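Local coordinates for Thiol:disulfide interchange protein DsbA (Neisseria meningitidis serogroup B, PDB 2ZNM) that probably acts as a periplasmic thiol-disulfide oxidoreductase of the DsbA family, built on the thioredoxin fold, at residues P152-G157 and V162-G167; F92-V95 and R101-N104. All coordinates share one frame; numbering follows the deposited sequence.

Interaction 1 belongs to the thioredoxin-type sheet, where the strand following a cis-proline meets the end of the neighbouring antiparallel strand; interaction 2 belongs to the helical part of the chain, where a helix meets the turn that leads into the next one. Their centres lie 26 Å apart on opposite sides of the chain's centre, and the two share no helix or strand. Backbone hydrogen bonding and valine-phenylalanine packing combine in interaction 1, whereas interaction 2 is held across its segments by aliphatic carbons alone. Interaction 1 is partly buried, its valines inside but Pro152 and Phe164 partly exposed, and 162-167 runs on to the exposed Asn165 and Asn166; interaction 2 is largely buried, although 101-104 carries charged side chains.

Interaction 1. Residues P152-G157 and V162-G167; sequences PTVIVG and VIFNNG
The antiparallel pairing of strands 153-156 and 160-162 in the thioredoxin-fold sheet ends here, where Val162 N donates to Val154 O at 2.9 Å in a nearly straight bond. On one side of the sheet the two valine side chains run alongside each other, with Val162 CG2 3.9 Å from Val154 CB. Ile175 of helix 167-185 touches both.

Strand 153-156 follows Pro152, whose preceding peptide bond is cis. This is the cis-proline of the thioredoxin fold, and the strand it leads into also pairs with strand 24-30, through Thr153 with Phe29 and Ile155 with Leu27. Beyond the paired region, Phe164 sits at the centre of an inverse gamma turn and turns its ring back alongside strand 153-156. Its CG lies anti to the carbonyl carbon (chi1 -67°), and CZ comes within 3.8 Å of Val154 CG2, which meets the ring at its edge, in plane. One face of the same ring receives Val162 CG1, centred 3.7 Å above the plane, while CE2 approaches Pro152 O obliquely at 3.8 Å.

Interaction 2. Residues F92-V95 and R101-N104; sequences FKAV and RLEN
Leu102 packs against helix 84-97 near that helix's C-terminal end, and the contact across the two segments is wholly apolar. One methyl does the touching: Leu102 CD2 lies 3.9 Å from Val95 CG2 and 4.1 Å from Ala94 CB, and so reaches two successive residues of the helix. The Leu102 and Val95 side chains cross at about a right angle and meet methyl to methyl. On Val95, CG1 is anti to the backbone N (chi1 176°), which leaves CG2 beside that nitrogen as the branch that meets the leucine. Ala94 directs its CB at the turn.

Backbone hydrogen bonding shapes the other partner from within. Residues 101-104 form a type I beta turn, closed by Asn104 N donating to Arg101 O at 3.0 Å, with Leu102 at its second position. Asn104 then occupies the N-cap position of helix 105-113.

Charge adds a looser link within the turn. Arg101 NH1 stands 3.9 Å from Glu103 OE1, a long salt bridge. Because OE1 sits far off the plane of the guanidinium, with no N-H directed at it, any attraction is probably electrostatic.

Trp111 of helix 105-113 touches both Ala94 and Leu102, while Leu71 of helix 69-81 touches Val95 and Glu103, so the turn between helices 84-97 and 105-113 packs where these three helices come together.

Interaction 1. Residues P152-G157 and V162-G167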
# COMPACT_ATOMS: atom_id res chain seq x y z
N PRO A 152 1.98 8.36 -3.58
CA PRO A 152 0.87 7.44 -3.28
C PRO A 152 -0.37 7.72 -4.15
O PRO A 152 -0.59 8.86 -4.57
CB PRO A 152 0.57 7.73 -1.81
CG PRO A 152 0.88 9.19 -1.67
CD PRO A 152 2.06 9.45 -2.60
N THR A 153 -1.16 6.70 -4.45
CA THR A 153 -2.50 6.95 -4.96
C THR A 153 -3.51 6.28 -4.05
O THR A 153 -3.34 5.12 -3.67
CB THR A 153 -2.70 6.59 -6.47
OG1 THR A 153 -2.41 5.21 -6.70
CG2 THR A 153 -1.79 7.44 -7.35
N VAL A 154 -4.54 7.04 -3.68
CA VAL A 154 -5.57 6.58 -2.76
C VAL A 154 -6.90 6.38 -3.49
O VAL A 154 -7.40 7.28 -4.16
CB VAL A 154 -5.74 7.53 -1.54
CG1 VAL A 154 -6.90 7.08 -0.65
CG2 VAL A 154 -4.45 7.61 -0.72
N ILE A 155 -7.45 5.18 -3.35
CA ILE A 155 -8.78 4.84 -3.85
C ILE A 155 -9.74 4.47 -2.71
O ILE A 155 -9.41 3.66 -1.84
CB ILE A 155 -8.68 3.75 -4.93
CG1 ILE A 155 -7.69 4.21 -6.00
CG2 ILE A 155 -10.06 3.48 -5.52
CD1 ILE A 155 -7.13 3.14 -6.89
N VAL A 156 -10.92 5.09 -2.72
CA VAL A 156 -11.91 4.95 -1.65
C VAL A 156 -13.15 4.17 -2.12
O VAL A 156 -13.74 4.48 -3.16
CB VAL A 156 -12.36 6.33 -1.10
CG1 VAL A 156 -13.33 6.15 0.09
CG2 VAL A 156 -11.17 7.20 -0.72
N GLY A 157 -13.52 3.16 -1.34
CA GLY A 157 -14.67 2.31 -1.66
C GLY A 157 -14.57 1.66 -3.03
O GLY A 157 -15.59 1.31 -3.62
N VAL A 162 -8.41 9.76 -5.20
CA VAL A 162 -8.11 11.08 -4.66
C VAL A 162 -7.24 11.89 -5.63
O VAL A 162 -6.33 11.34 -6.26
CB VAL A 162 -7.40 10.97 -3.29
CG1 VAL A 162 -6.93 12.33 -2.80
CG2 VAL A 162 -8.32 10.32 -2.27
N ILE A 163 -7.55 13.17 -5.75
CA ILE A 163 -6.63 14.14 -6.36
C ILE A 163 -6.01 14.96 -5.23
O ILE A 163 -6.72 15.63 -4.49
CB ILE A 163 -7.35 15.09 -7.36
CG1 ILE A 163 -8.00 14.29 -8.49
CG2 ILE A 163 -6.36 16.14 -7.90
CD1 ILE A 163 -8.77 15.13 -9.49
N PHE A 164 -4.69 14.89 -5.10
CA PHE A 164 -4.00 15.63 -4.04
C PHE A 164 -3.70 17.06 -4.49
O PHE A 164 -2.55 17.43 -4.75
CB PHE A 164 -2.73 14.90 -3.60
CG PHE A 164 -2.98 13.58 -2.91
CD1 PHE A 164 -3.29 13.53 -1.55
CD2 PHE A 164 -2.89 12.39 -3.62
CE1 PHE A 164 -3.52 12.31 -0.91
CE2 PHE A 164 -3.11 11.16 -2.98
CZ PHE A 164 -3.43 11.12 -1.63
N ASN A 165 -4.76 17.86 -4.58
CA ASN A 165 -4.67 19.24 -5.06
C ASN A 165 -4.35 20.27 -3.97
O ASN A 165 -3.96 21.40 -4.27
CB ASN A 165 -5.93 19.64 -5.86
CG ASN A 165 -7.22 19.50 -5.05
OD1 ASN A 165 -7.41 18.55 -4.29
ND2 ASN A 165 -8.13 20.45 -5.24
N ASN A 166 -4.51 19.88 -2.71
CA ASN A 166 -4.36 20.82 -1.61
C ASN A 166 -3.38 20.38 -0.52
O ASN A 166 -3.46 20.83 0.63
CB ASN A 166 -5.73 21.16 -1.02
CG ASN A 166 -5.82 22.59 -0.53
OD1 ASN A 166 -6.57 23.40 -1.08
ND2 ASN A 166 -5.03 22.92 0.49
N GLY A 167 -2.44 19.50 -0.89
CA GLY A 167 -1.41 19.03 0.04
C GLY A 167 -1.84 17.86 0.91
O GLY A 167 -2.80 17.15 0.59

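Interaction 2. Residues F92-V95 and R101-N104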
# COMPACT_ATOMS: atom_id res chain seq x y z
N PHE A 92 11.94 -0.03 4.12
CA PHE A 92 12.16 1.29 3.54
C PHE A 92 13.65 1.65 3.51
O PHE A 92 14.17 2.09 2.49
CB PHE A 92 11.39 2.37 4.30
CG PHE A 92 9.93 2.43 3.95
CD1 PHE A 92 9.52 3.12 2.81
CD2 PHE A 92 8.98 1.84 4.76
CE1 PHE A 92 8.18 3.19 2.48
CE2 PHE A 92 7.64 1.90 4.43
CZ PHE A 92 7.23 2.58 3.29
N LYS A 93 14.33 1.45 4.65
CA LYS A 93 15.70 1.92 4.83
C LYS A 93 16.66 1.19 3.90
O LYS A 93 17.62 1.78 3.41
CB LYS A 93 16.13 1.72 6.29
CG LYS A 93 17.57 2.17 6.58
CD LYS A 93 17.88 2.14 8.07
CE LYS A 93 19.33 1.82 8.31
NZ LYS A 93 19.72 2.17 9.72
N ALA A 94 16.40 -0.09 3.68
CA ALA A 94 17.22 -0.92 2.82
C ALA A 94 17.03 -0.48 1.36
O ALA A 94 17.99 -0.36 0.61
CB ALA A 94 16.84 -2.38 3.01
N VAL A 95 15.78 -0.21 0.99
CA VAL A 95 15.45 0.30 -0.33
C VAL A 95 16.09 1.70 -0.54
O VAL A 95 16.69 1.95 -1.59
CB VAL A 95 13.92 0.25 -0.59
CG1 VAL A 95 13.54 0.88 -1.92
CG2 VAL A 95 13.42 -1.20 -0.56
N ARG A 101 20.47 -5.38 -3.80
CA ARG A 101 19.33 -5.53 -4.68
C ARG A 101 18.25 -6.37 -3.97
O ARG A 101 18.16 -7.59 -4.16
CB ARG A 101 19.77 -6.15 -6.02
CG ARG A 101 18.63 -6.34 -7.00
CD ARG A 101 19.11 -6.45 -8.44
NE ARG A 101 17.97 -6.38 -9.36
CZ ARG A 101 17.33 -5.25 -9.67
NH1 ARG A 101 17.72 -4.09 -9.15
NH2 ARG A 101 16.30 -5.28 -10.50
N LEU A 102 17.44 -5.70 -3.15
CA LEU A 102 16.42 -6.37 -2.34
C LEU A 102 15.33 -7.06 -3.17
O LEU A 102 14.59 -7.92 -2.66
CB LEU A 102 15.78 -5.37 -1.36
CG LEU A 102 15.14 -5.89 -0.06
CD1 LEU A 102 16.13 -6.60 0.85
CD2 LEU A 102 14.49 -4.76 0.68
N GLU A 103 15.24 -6.69 -4.45
CA GLU A 103 14.30 -7.28 -5.41
C GLU A 103 14.61 -8.75 -5.67
O GLU A 103 13.78 -9.49 -6.17
CB GLU A 103 14.33 -6.54 -6.75
CG GLU A 103 13.63 -5.21 -6.78
CD GLU A 103 14.56 -4.04 -6.48
OE1 GLU A 103 15.64 -4.25 -5.87
OE2 GLU A 103 14.21 -2.90 -6.85
N ASN A 104 15.84 -9.14 -5.37
CA ASN A 104 16.31 -10.48 -5.60
C ASN A 104 16.03 -11.35 -4.37
O ASN A 104 16.41 -10.99 -3.26
CB ASN A 104 17.81 -10.44 -5.89
CG ASN A 104 18.37 -11.79 -6.22
OD1 ASN A 104 18.28 -12.25 -7.36
ND2 ASN A 104 18.98 -12.44 -5.24